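Local coordinates for protein pyruvate kinase (Cryptosporidium parvum, PDB 4DRS) that probably catalyses the last step of glycolysis, the transfer of a phosphoryl group from phosphoenolpyruvate to ADP, which yields pyruvate and ATP, at residues 99-104 with 488-493; 149-154 with 199-204; 164-169 with 185-190; 452-455 with 459-462. All coordinates share one frame; numbering follows the deposited sequence.

Contact 1: 99-104 with 488-493; sequences RPHSTV and LALAKE. With SO4 (sulfate ion), chain D.
His101 meets two side chains of the helical segment 488-493 with a single ring. Its CE1 lies 4.2 Å from CD1 of Leu490, a loose apolar touch that leans obliquely against the imidazole. NE2 of His101 faces OE2 of Glu493 at 4.0 Å, too long for a hydrogen bond. The two side chains cross at about a right angle, and ring and carboxylate planes stand 68° apart, so the groups neither stack nor pair in a common plane. The carboxylate would tend, weakly, to favour a protonated imidazole. Glu493 bridges the distance because its chain runs extended from CG outward, CG being anti to the backbone N (chi1 174°).

Behind this first shell the loop is set by a type I beta turn from Arg99 to Ser102, closed by Ser102 N on Arg99 O at 2.9 Å; His101 occupies its third position. Just past the turn, Thr103 N donates a nearly straight bond (164°) to O3 of a sulfate ion, 3.0 Å away. The sulfate, probably from the crystallisation liquor, is also gripped by Lys464, Lys470 and Thr471. At the first position of the turn, Arg99 forms a salt bridge with Asp67 of helix 59-68, while Leu490 rests on Tyr472 of strand 469-473.

Small and solvent-washed, this is an interdomain surface contact: the loop leading from helix 82-97 into strand 105-109 of the TIM barrel brushes the last turn of helix 480-493 in the C-terminal alpha/beta domain of pyruvate kinase.

Contact 2: 149-154 with 199-204; sequences ISCSYS and KNMNLP
Cys151 and Met201 meet sulfur to methyl, with SG of Cys151 3.6 Å from CE of Met201. The methionine runs straight through chi2 and then bends at chi3 (97°), which swings its methyl group over to the cysteine; SD of Met201 stays slightly farther from the same SG, at 4.1 Å. Alongside, Tyr153 and Leu203 cross obliquely. CD1 of Leu203 approaches CE2 of the tyrosine ring at 4.1 Å, so just one branch of the leucine does the touching. The phenol ring reaches it with CG anti to the backbone N (chi1 -176°).

The two apolar pairs are coupled within segment 149-154 itself. Tyr153 N donates a hydrogen bond to Cys151 SG (3.5 Å, 154°), an ordinary length for a sulfur acceptor, so the sulfur that packs on Met201 also receives the backbone N-H of Tyr153. The polar end of Tyr153 is taken up by the backbone N of His209 and by Ser159. Farther out, Met201 packs on Val166 and Ile168, and Cys151 on Ile136.

No hydrogen bond spans the segments. Within the chain, strands 148-150 and 201-202 are the outermost of one mixed sheet, and Met201 and residues following each strand make the contact. Met201 lies about 6 Å, side chain to side chain, from Arg116, which binds ADP in a structure of this protein, though none is bound to this chain here. Such closure of a curved sheet round an apolar core is characteristic of the small beta-barrel B domain of pyruvate kinases, the lid over the active-site cleft.

Contact 3: 164-169 with 185-190; sequences STVLIA and IVCKVL
Val166 and Ile185 reach toward each other tip to tip, CG2 of the valine standing 4.1 Å from CD1 of the isoleucine. The same CG2 of Val166 also approaches SG of Cys187, at 4.2 Å. One methyl group thus serves both partners, which project from the same side of their strand two residues apart. The apolar contacts end there, and both are comfortable van der Waals distances with no sign of strain.

Torsions explain the meeting. In Ile185, CG1 sits between the backbone N and the carbonyl carbon (chi1 59°), and the chain then runs on extended, carrying CD1 out as the foremost atom. Val166 turns CG2 toward the two partners, while its other branch, CG1, lies anti to the backbone N.

Polar links across the pair are absent: the backbones stay well apart, with 8.1 Å between the CA atoms of Val166 and Cys187. Their hydrogen bonds go to other strands instead. Val166 pairs with Thr175, whose OG1 also bonds to the valine carbonyl oxygen, and Ile185 pairs with Ile136.

That pattern places the contact in the mixed sheet of the B domain. Strand 173-180 runs antiparallel between 165-168 and 184-188, and side chains of these two flanking strands meet past it, consistent with a strongly curved sheet. Strand 133-137 flanks 184-188 on its far side, while 201-202 borders 165-168, Leu167 pairing with Asn202.

Contact 4: 452-455 with 459-462; sequences ACTA and VARG
Thr454 presses both branches of its side chain against Val459 and Ala460 of helix 457-462. Its OG1 is anti to the backbone N (chi1 -177°), a conformation that brings the hydroxyl up against Val459, 3.8 Å from CB of the valine. The methyl CG2 of Thr454, held between its own backbone N and carbonyl carbon, lies 4.0 Å from Val459 CG1. It also reaches over to the helix backbone, with Ala460 N at 4.1 Å from that CG2 and the alanine CB a little farther off.

Val459 answers with its CB and CG1; CG1 is anti to the backbone N (chi1 168°). The threonine therefore straddles this edge of the valine, hydroxyl and methyl both in touch with the same two carbons.

Although it packs on carbon, the buried hydroxyl is not without polar partners. Lys456 N, in the connection, is hydrogen-bonded to Thr454 OG1, and a weak bond links OG1 to Thr432 O. Together they probably hold the rotation of the side chain. Ala460 in turn lies on Thr471 and Val473.

Strand 449-454, helix 457-462 and parallel strand 469-473 make up a beta-alpha-beta crossover, and this packing of the strand's last residue on the helix that follows joins the first two elements of that unit in the C-terminal alpha/beta domain.

How the contacts relate
Followed from the N terminus, the chain opens contact 1 at 99-104, in the TIM barrel, and closes it only at 488-493, near the C terminus; the other three contacts fall within that span. After barrel strand 105-109 comes the B domain, where contact 2 encloses contact 3: 164-169 and 185-190 both lie between 149-154 and 199-204. Those two contacts share one sheet, in which strands 165-168 and 201-202 are neighbours. Contact 4 follows as a short local closure in the C-terminal domain. No contacts cross. Contacts 1 and 4 touch through Thr103 and Arg461, joining barrel to C-terminal domain, while centres of contacts 1 and 2 lie 48 Å apart.

Contact 1: 99-104 with 488-493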
loop_
_atom_site.group_PDB
_atom_site.type_symbol
_atom_site.label_atom_id
_atom_site.label_comp_id
_atom_site.label_asym_id
_atom_site.label_seq_id
_atom_site.Cartn_x
_atom_site.Cartn_y
_atom_site.Cartn_z
ATOM N N ARG A 99 4.916 36.967 30.331
ATOM C CA ARG A 99 4.527 35.593 30.020
ATOM C C ARG A 99 5.752 34.679 29.917
ATOM O O ARG A 99 6.094 34.226 28.822
ATOM C CB ARG A 99 3.698 35.540 28.726
ATOM C CG ARG A 99 2.262 36.034 28.855
ATOM C CD ARG A 99 1.407 35.067 29.660
ATOM N NE ARG A 99 0.037 35.545 29.867
ATOM C CZ ARG A 99 -0.340 36.403 30.815
ATOM N NH1 ARG A 99 0.554 36.922 31.657
ATOM N NH2 ARG A 99 -1.619 36.756 30.914
ATOM N N PRO A 100 6.398 34.383 31.066
ATOM C CA PRO A 100 7.666 33.642 31.105
ATOM C C PRO A 100 7.597 32.218 30.539
ATOM O O PRO A 100 8.630 31.669 30.145
ATOM C CB PRO A 100 8.006 33.602 32.601
ATOM C CG PRO A 100 6.693 33.732 33.290
ATOM C CD PRO A 100 5.894 34.664 32.425
ATOM N N HIS A 101 6.402 31.630 30.505
ATOM C CA HIS A 101 6.215 30.290 29.930
ATOM C C HIS A 101 5.918 30.315 28.449
ATOM O O HIS A 101 5.576 29.286 27.857
ATOM C CB HIS A 101 5.131 29.512 30.678
ATOM C CG HIS A 101 5.487 29.185 32.115
ATOM N ND1 HIS A 101 6.716 28.759 32.481
ATOM C CD2 HIS A 101 4.717 29.215 33.280
ATOM C CE1 HIS A 101 6.737 28.544 33.813
ATOM N NE2 HIS A 101 5.513 28.821 34.300
ATOM N N SER A 102 6.042 31.490 27.839
ATOM C CA SER A 102 5.832 31.635 26.406
ATOM C C SER A 102 7.063 32.217 25.739
ATOM O O SER A 102 7.841 32.936 26.366
ATOM C CB SER A 102 4.609 32.510 26.114
ATOM O OG SER A 102 3.407 31.784 26.321
ATOM N N THR A 103 7.238 31.874 24.468
ATOM C CA THR A 103 8.286 32.449 23.636
ATOM C C THR A 103 7.595 33.135 22.467
ATOM O O THR A 103 6.746 32.535 21.809
ATOM C CB THR A 103 9.270 31.369 23.135
ATOM O OG1 THR A 103 9.763 30.614 24.249
ATOM C CG2 THR A 103 10.450 32.002 22.419
ATOM N N VAL A 104 7.939 34.398 22.228
ATOM C CA VAL A 104 7.357 35.161 21.123
ATOM C C VAL A 104 8.451 35.569 20.141
ATOM O O VAL A 104 9.429 36.212 20.527
ATOM C CB VAL A 104 6.596 36.413 21.624
ATOM C CG1 VAL A 104 5.989 37.189 20.462
ATOM C CG2 VAL A 104 5.512 36.027 22.622
ATOM N N LEU A 488 10.837 17.227 31.590
ATOM C CA LEU A 488 9.727 16.343 31.948
ATOM C C LEU A 488 8.923 16.879 33.140
ATOM O O LEU A 488 7.698 16.734 33.184
ATOM C CB LEU A 488 10.234 14.931 32.251
ATOM C CG LEU A 488 10.687 14.058 31.078
ATOM C CD1 LEU A 488 11.502 12.880 31.594
ATOM C CD2 LEU A 488 9.502 13.574 30.255
ATOM N N ALA A 489 9.617 17.494 34.099
ATOM C CA ALA A 489 8.961 18.095 35.260
ATOM C C ALA A 489 8.132 19.311 34.848
ATOM O O ALA A 489 6.971 19.444 35.248
ATOM C CB ALA A 489 9.983 18.473 36.326
ATOM N N LEU A 490 8.728 20.183 34.037
ATOM C CA LEU A 490 8.031 21.361 33.530
ATOM C C LEU A 490 6.858 20.970 32.630
ATOM O O LEU A 490 5.786 21.574 32.716
ATOM C CB LEU A 490 9.000 22.308 32.807
ATOM C CG LEU A 490 8.503 23.677 32.311
ATOM C CD1 LEU A 490 7.739 24.448 33.382
ATOM C CD2 LEU A 490 9.669 24.510 31.798
ATOM N N ALA A 491 7.056 19.952 31.791
ATOM C CA ALA A 491 5.993 19.461 30.906
ATOM C C ALA A 491 4.847 18.809 31.679
ATOM O O ALA A 491 3.682 18.922 31.284
ATOM C CB ALA A 491 6.552 18.502 29.864
ATOM N N LYS A 492 5.185 18.123 32.769
ATOM C CA LYS A 492 4.188 17.553 33.676
ATOM C C LYS A 492 3.355 18.668 34.309
ATOM O O LYS A 492 2.130 18.566 34.380
ATOM C CB LYS A 492 4.863 16.698 34.754
ATOM C CG LYS A 492 3.920 15.810 35.554
ATOM C CD LYS A 492 4.677 15.014 36.610
ATOM C CE LYS A 492 3.736 14.315 37.586
ATOM N NZ LYS A 492 3.018 13.151 36.985
ATOM N N GLU A 493 4.031 19.734 34.742
ATOM C CA GLU A 493 3.385 20.924 35.311
ATOM C C GLU A 493 2.441 21.610 34.310
ATOM O O GLU A 493 1.411 22.163 34.701
ATOM C CB GLU A 493 4.448 21.911 35.823
ATOM C CG GLU A 493 3.924 23.259 36.306
ATOM C CD GLU A 493 5.031 24.221 36.709
ATOM O OE1 GLU A 493 5.745 23.939 37.697
ATOM O OE2 GLU A 493 5.181 25.272 36.046
HETATM S S SO4 D . 6.060 28.085 23.668
HETATM O O1 SO4 D . 6.320 27.694 25.071
HETATM O O2 SO4 D . 4.996 27.231 23.093
HETATM O O3 SO4 D . 5.613 29.501 23.656
HETATM O O4 SO4 D . 7.311 27.924 22.886
#

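Contact 2: 149-154 with 199-204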
loop_
_atom_site.group_PDB
_atom_site.type_symbol
_atom_site.label_atom_id
_atom_site.label_comp_id
_atom_site.label_asym_id
_atom_site.label_seq_id
_atom_site.Cartn_x
_atom_site.Cartn_y
_atom_site.Cartn_z
ATOM N N ILE A 149 -4.467 63.658 -7.711
ATOM C CA ILE A 149 -3.864 62.917 -6.597
ATOM C C ILE A 149 -2.357 62.724 -6.792
ATOM O O ILE A 149 -1.812 63.029 -7.857
ATOM C CB ILE A 149 -4.548 61.547 -6.344
ATOM C CG1 ILE A 149 -4.451 60.643 -7.581
ATOM C CG2 ILE A 149 -5.994 61.740 -5.900
ATOM C CD1 ILE A 149 -4.635 59.167 -7.286
ATOM N N SER A 150 -1.699 62.211 -5.758
ATOM C CA SER A 150 -0.253 62.034 -5.771
ATOM C C SER A 150 0.143 60.564 -5.918
ATOM O O SER A 150 -0.689 59.667 -5.766
ATOM C CB SER A 150 0.356 62.628 -4.502
ATOM O OG SER A 150 1.759 62.741 -4.629
ATOM N N CYS A 151 1.422 60.335 -6.210
ATOM C CA CYS A 151 1.954 58.998 -6.452
ATOM C C CYS A 151 3.399 58.900 -5.962
ATOM O O CYS A 151 4.193 59.826 -6.156
ATOM C CB CYS A 151 1.871 58.673 -7.946
ATOM S SG CYS A 151 2.450 57.035 -8.440
ATOM N N SER A 152 3.734 57.777 -5.334
ATOM C CA SER A 152 5.073 57.560 -4.784
ATOM C C SER A 152 6.092 57.132 -5.840
ATOM O O SER A 152 7.298 57.261 -5.636
ATOM C CB SER A 152 5.021 56.521 -3.666
ATOM O OG SER A 152 4.489 55.300 -4.144
ATOM N N TYR A 153 5.593 56.631 -6.967
ATOM C CA TYR A 153 6.431 56.075 -8.027
ATOM C C TYR A 153 6.794 57.158 -9.053
ATOM O O TYR A 153 5.987 57.507 -9.916
ATOM C CB TYR A 153 5.695 54.884 -8.663
ATOM C CG TYR A 153 6.440 54.112 -9.733
ATOM C CD1 TYR A 153 7.762 53.706 -9.552
ATOM C CD2 TYR A 153 5.795 53.747 -10.916
ATOM C CE1 TYR A 153 8.429 52.989 -10.536
ATOM C CE2 TYR A 153 6.451 53.031 -11.902
ATOM C CZ TYR A 153 7.765 52.655 -11.710
ATOM O OH TYR A 153 8.410 51.943 -12.692
ATOM N N SER A 154 8.009 57.691 -8.944
ATOM C CA SER A 154 8.443 58.813 -9.788
ATOM C C SER A 154 8.689 58.420 -11.249
ATOM O O SER A 154 8.713 59.278 -12.135
ATOM C CB SER A 154 9.683 59.496 -9.202
ATOM O OG SER A 154 10.842 58.702 -9.373
ATOM N N LYS A 199 -3.356 54.537 -0.554
ATOM C CA LYS A 199 -3.928 53.343 -1.161
ATOM C C LYS A 199 -2.972 52.679 -2.147
ATOM O O LYS A 199 -2.110 53.337 -2.733
ATOM C CB LYS A 199 -5.274 53.656 -1.823
ATOM C CG LYS A 199 -6.425 53.821 -0.841
ATOM C CD LYS A 199 -6.702 52.534 -0.077
ATOM C CE LYS A 199 -7.832 52.712 0.922
ATOM N NZ LYS A 199 -8.044 51.480 1.731
ATOM N N ASN A 200 -3.137 51.368 -2.306
ATOM C CA ASN A 200 -2.357 50.564 -3.247
ATOM C C ASN A 200 -2.536 51.048 -4.685
ATOM O O ASN A 200 -3.562 51.639 -5.024
ATOM C CB ASN A 200 -2.774 49.094 -3.148
ATOM C CG ASN A 200 -2.964 48.634 -1.713
ATOM O OD1 ASN A 200 -1.994 48.417 -0.985
ATOM N ND2 ASN A 200 -4.219 48.478 -1.301
ATOM N N MET A 201 -1.533 50.803 -5.522
ATOM C CA MET A 201 -1.628 51.119 -6.944
ATOM C C MET A 201 -1.025 49.992 -7.773
ATOM O O MET A 201 -0.020 49.398 -7.386
ATOM C CB MET A 201 -0.948 52.453 -7.262
ATOM C CG MET A 201 -1.639 53.244 -8.362
ATOM S SD MET A 201 -1.018 54.928 -8.575
ATOM C CE MET A 201 0.140 54.683 -9.920
ATOM N N ASN A 202 -1.652 49.697 -8.908
ATOM C CA ASN A 202 -1.230 48.595 -9.766
ATOM C C ASN A 202 -1.159 48.997 -11.231
ATOM O O ASN A 202 -1.986 49.776 -11.712
ATOM C CB ASN A 202 -2.182 47.412 -9.615
ATOM C CG ASN A 202 -2.270 46.905 -8.188
ATOM O OD1 ASN A 202 -1.333 46.292 -7.674
ATOM N ND2 ASN A 202 -3.409 47.153 -7.542
ATOM N N LEU A 203 -0.169 48.448 -11.934
ATOM C CA LEU A 203 0.007 48.699 -13.362
ATOM C C LEU A 203 0.032 47.379 -14.144
ATOM O O LEU A 203 1.110 46.851 -14.440
ATOM C CB LEU A 203 1.284 49.512 -13.619
ATOM C CG LEU A 203 1.521 50.808 -12.833
ATOM C CD1 LEU A 203 2.904 51.358 -13.139
ATOM C CD2 LEU A 203 0.451 51.853 -13.117
ATOM N N PRO A 204 -1.163 46.841 -14.478
ATOM C CA PRO A 204 -1.291 45.576 -15.210
ATOM C C PRO A 204 -0.574 45.599 -16.558
ATOM O O PRO A 204 -0.717 46.559 -17.321
ATOM C CB PRO A 204 -2.804 45.439 -15.419
ATOM C CG PRO A 204 -3.413 46.247 -14.329
ATOM C CD PRO A 204 -2.485 47.412 -14.152
#

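Contact 3: 164-169 with 185-190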
loop_
_atom_site.group_PDB
_atom_site.type_symbol
_atom_site.label_atom_id
_atom_site.label_comp_id
_atom_site.label_asym_id
_atom_site.label_seq_id
_atom_site.Cartn_x
_atom_site.Cartn_y
_atom_site.Cartn_z
ATOM N N SER A 164 -2.997 52.405 -21.376
ATOM C CA SER A 164 -2.709 51.531 -20.230
ATOM C C SER A 164 -3.715 51.739 -19.101
ATOM O O SER A 164 -4.254 52.837 -18.931
ATOM C CB SER A 164 -1.290 51.763 -19.696
ATOM O OG SER A 164 -0.305 51.406 -20.651
ATOM N N THR A 165 -3.961 50.680 -18.336
ATOM C CA THR A 165 -4.878 50.745 -17.201
ATOM C C THR A 165 -4.120 50.870 -15.876
ATOM O O THR A 165 -3.147 50.152 -15.636
ATOM C CB THR A 165 -5.837 49.534 -17.156
ATOM O OG1 THR A 165 -5.080 48.317 -17.104
ATOM C CG2 THR A 165 -6.744 49.515 -18.388
ATOM N N VAL A 166 -4.565 51.799 -15.033
ATOM C CA VAL A 166 -3.969 52.008 -13.718
ATOM C C VAL A 166 -5.008 51.674 -12.653
ATOM O O VAL A 166 -6.105 52.237 -12.650
ATOM C CB VAL A 166 -3.464 53.460 -13.536
ATOM C CG1 VAL A 166 -2.748 53.619 -12.203
ATOM C CG2 VAL A 166 -2.544 53.863 -14.680
ATOM N N LEU A 167 -4.661 50.745 -11.762
ATOM C CA LEU A 167 -5.569 50.304 -10.702
ATOM C C LEU A 167 -5.165 50.853 -9.341
ATOM O O LEU A 167 -3.994 50.820 -8.975
ATOM C CB LEU A 167 -5.651 48.773 -10.648
ATOM C CG LEU A 167 -6.205 48.029 -11.870
ATOM C CD1 LEU A 167 -6.129 46.526 -11.652
ATOM C CD2 LEU A 167 -7.633 48.446 -12.200
ATOM N N ILE A 168 -6.145 51.356 -8.598
ATOM C CA ILE A 168 -5.900 51.916 -7.272
ATOM C C ILE A 168 -6.735 51.186 -6.219
ATOM O O ILE A 168 -7.892 50.838 -6.469
ATOM C CB ILE A 168 -6.145 53.445 -7.244
ATOM C CG1 ILE A 168 -5.234 54.135 -8.269
ATOM C CG2 ILE A 168 -5.904 54.012 -5.850
ATOM C CD1 ILE A 168 -5.508 55.608 -8.491
ATOM N N ALA A 169 -6.125 50.952 -5.054
ATOM C CA ALA A 169 -6.738 50.240 -3.922
ATOM C C ALA A 169 -7.155 48.802 -4.260
ATOM O O ALA A 169 -8.221 48.337 -3.846
ATOM C CB ALA A 169 -7.902 51.036 -3.337
ATOM N N ILE A 185 0.622 61.844 -15.050
ATOM C CA ILE A 185 -0.246 61.244 -16.065
ATOM C C ILE A 185 -1.685 61.703 -15.850
ATOM O O ILE A 185 -2.082 62.020 -14.728
ATOM C CB ILE A 185 -0.197 59.691 -16.079
ATOM C CG1 ILE A 185 -0.617 59.106 -14.722
ATOM C CG2 ILE A 185 1.177 59.192 -16.518
ATOM C CD1 ILE A 185 -0.903 57.620 -14.750
ATOM N N VAL A 186 -2.454 61.755 -16.933
ATOM C CA VAL A 186 -3.877 62.063 -16.857
ATOM C C VAL A 186 -4.656 60.818 -17.271
ATOM O O VAL A 186 -4.431 60.263 -18.349
ATOM C CB VAL A 186 -4.265 63.271 -17.745
ATOM C CG1 VAL A 186 -5.735 63.625 -17.565
ATOM C CG2 VAL A 186 -3.391 64.477 -17.426
ATOM N N CYS A 187 -5.556 60.380 -16.398
ATOM C CA CYS A 187 -6.341 59.176 -16.634
ATOM C C CYS A 187 -7.829 59.486 -16.751
ATOM O O CYS A 187 -8.273 60.582 -16.401
ATOM C CB CYS A 187 -6.110 58.166 -15.511
ATOM S SG CYS A 187 -4.402 57.607 -15.351
ATOM N N LYS A 188 -8.585 58.512 -17.252
ATOM C CA LYS A 188 -10.034 58.624 -17.343
ATOM C C LYS A 188 -10.671 57.597 -16.413
ATOM O O LYS A 188 -10.530 56.387 -16.621
ATOM C CB LYS A 188 -10.499 58.408 -18.785
ATOM C CG LYS A 188 -11.963 58.748 -19.033
ATOM C CD LYS A 188 -12.390 58.410 -20.457
ATOM C CE LYS A 188 -12.549 56.909 -20.660
ATOM N NZ LYS A 188 -12.947 56.584 -22.058
ATOM N N VAL A 189 -11.358 58.094 -15.383
ATOM C CA VAL A 189 -12.037 57.243 -14.402
ATOM C C VAL A 189 -13.084 56.376 -15.099
ATOM O O VAL A 189 -14.019 56.890 -15.718
ATOM C CB VAL A 189 -12.676 58.076 -13.265
ATOM C CG1 VAL A 189 -13.441 57.181 -12.300
ATOM C CG2 VAL A 189 -11.610 58.864 -12.517
ATOM N N LEU A 190 -12.906 55.061 -15.004
ATOM C CA LEU A 190 -13.758 54.106 -15.712
ATOM C C LEU A 190 -14.970 53.675 -14.889
ATOM O O LEU A 190 -16.061 53.501 -15.434
ATOM C CB LEU A 190 -12.952 52.877 -16.155
ATOM C CG LEU A 190 -11.715 53.095 -17.037
ATOM C CD1 LEU A 190 -10.834 51.855 -17.057
ATOM C CD2 LEU A 190 -12.086 53.519 -18.453
#

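Contact 4: 452-455 with 459-462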
loop_
_atom_site.group_PDB
_atom_site.type_symbol
_atom_site.label_atom_id
_atom_site.label_comp_id
_atom_site.label_asym_id
_atom_site.label_seq_id
_atom_site.Cartn_x
_atom_site.Cartn_y
_atom_site.Cartn_z
ATOM N N ALA A 452 11.635 21.613 22.447
ATOM C CA ALA A 452 13.017 21.967 22.145
ATOM C C ALA A 452 13.681 22.673 23.320
ATOM O O ALA A 452 13.210 23.724 23.764
ATOM C CB ALA A 452 13.080 22.841 20.903
ATOM N N CYS A 453 14.780 22.093 23.805
ATOM C CA CYS A 453 15.528 22.638 24.934
ATOM C C CYS A 453 16.825 23.264 24.469
ATOM O O CYS A 453 17.678 22.595 23.881
ATOM C CB CYS A 453 15.838 21.554 25.959
ATOM S SG CYS A 453 14.381 20.728 26.610
ATOM N N THR A 454 16.975 24.550 24.759
ATOM C CA THR A 454 18.133 25.308 24.318
ATOM C C THR A 454 18.522 26.324 25.387
ATOM O O THR A 454 17.709 26.675 26.244
ATOM C CB THR A 454 17.866 26.003 22.957
ATOM O OG1 THR A 454 19.045 26.691 22.522
ATOM C CG2 THR A 454 16.708 27.000 23.052
ATOM N N ALA A 455 19.769 26.781 25.331
ATOM C CA ALA A 455 20.254 27.819 26.239
ATOM C C ALA A 455 20.214 29.194 25.578
ATOM O O ALA A 455 20.460 30.211 26.229
ATOM C CB ALA A 455 21.664 27.495 26.712
ATOM N N VAL A 459 17.358 31.062 19.474
ATOM C CA VAL A 459 16.999 29.764 18.898
ATOM C C VAL A 459 15.523 29.450 19.152
ATOM O O VAL A 459 14.809 29.041 18.238
ATOM C CB VAL A 459 17.910 28.631 19.431
ATOM C CG1 VAL A 459 17.358 27.254 19.075
ATOM C CG2 VAL A 459 19.326 28.795 18.890
ATOM N N ALA A 460 15.069 29.667 20.382
ATOM C CA ALA A 460 13.666 29.455 20.729
ATOM C C ALA A 460 12.710 30.320 19.886
ATOM O O ALA A 460 11.699 29.824 19.388
ATOM C CB ALA A 460 13.445 29.685 22.216
ATOM N N ARG A 461 13.035 31.599 19.712
ATOM C CA ARG A 461 12.194 32.492 18.911
ATOM C C ARG A 461 12.173 32.075 17.447
ATOM O O ARG A 461 11.147 32.195 16.775
ATOM C CB ARG A 461 12.668 33.939 19.002
ATOM C CG ARG A 461 12.541 34.583 20.368
ATOM C CD ARG A 461 13.139 35.977 20.335
ATOM N NE ARG A 461 14.068 36.134 21.441
ATOM C CZ ARG A 461 15.352 36.448 21.332
ATOM N NH1 ARG A 461 15.910 36.692 20.156
ATOM N NH2 ARG A 461 16.075 36.539 22.431
ATOM N N GLY A 462 13.315 31.596 16.961
ATOM C CA GLY A 462 13.435 31.140 15.587
ATOM C C GLY A 462 12.512 29.973 15.308
ATOM O O GLY A 462 11.999 29.829 14.196
#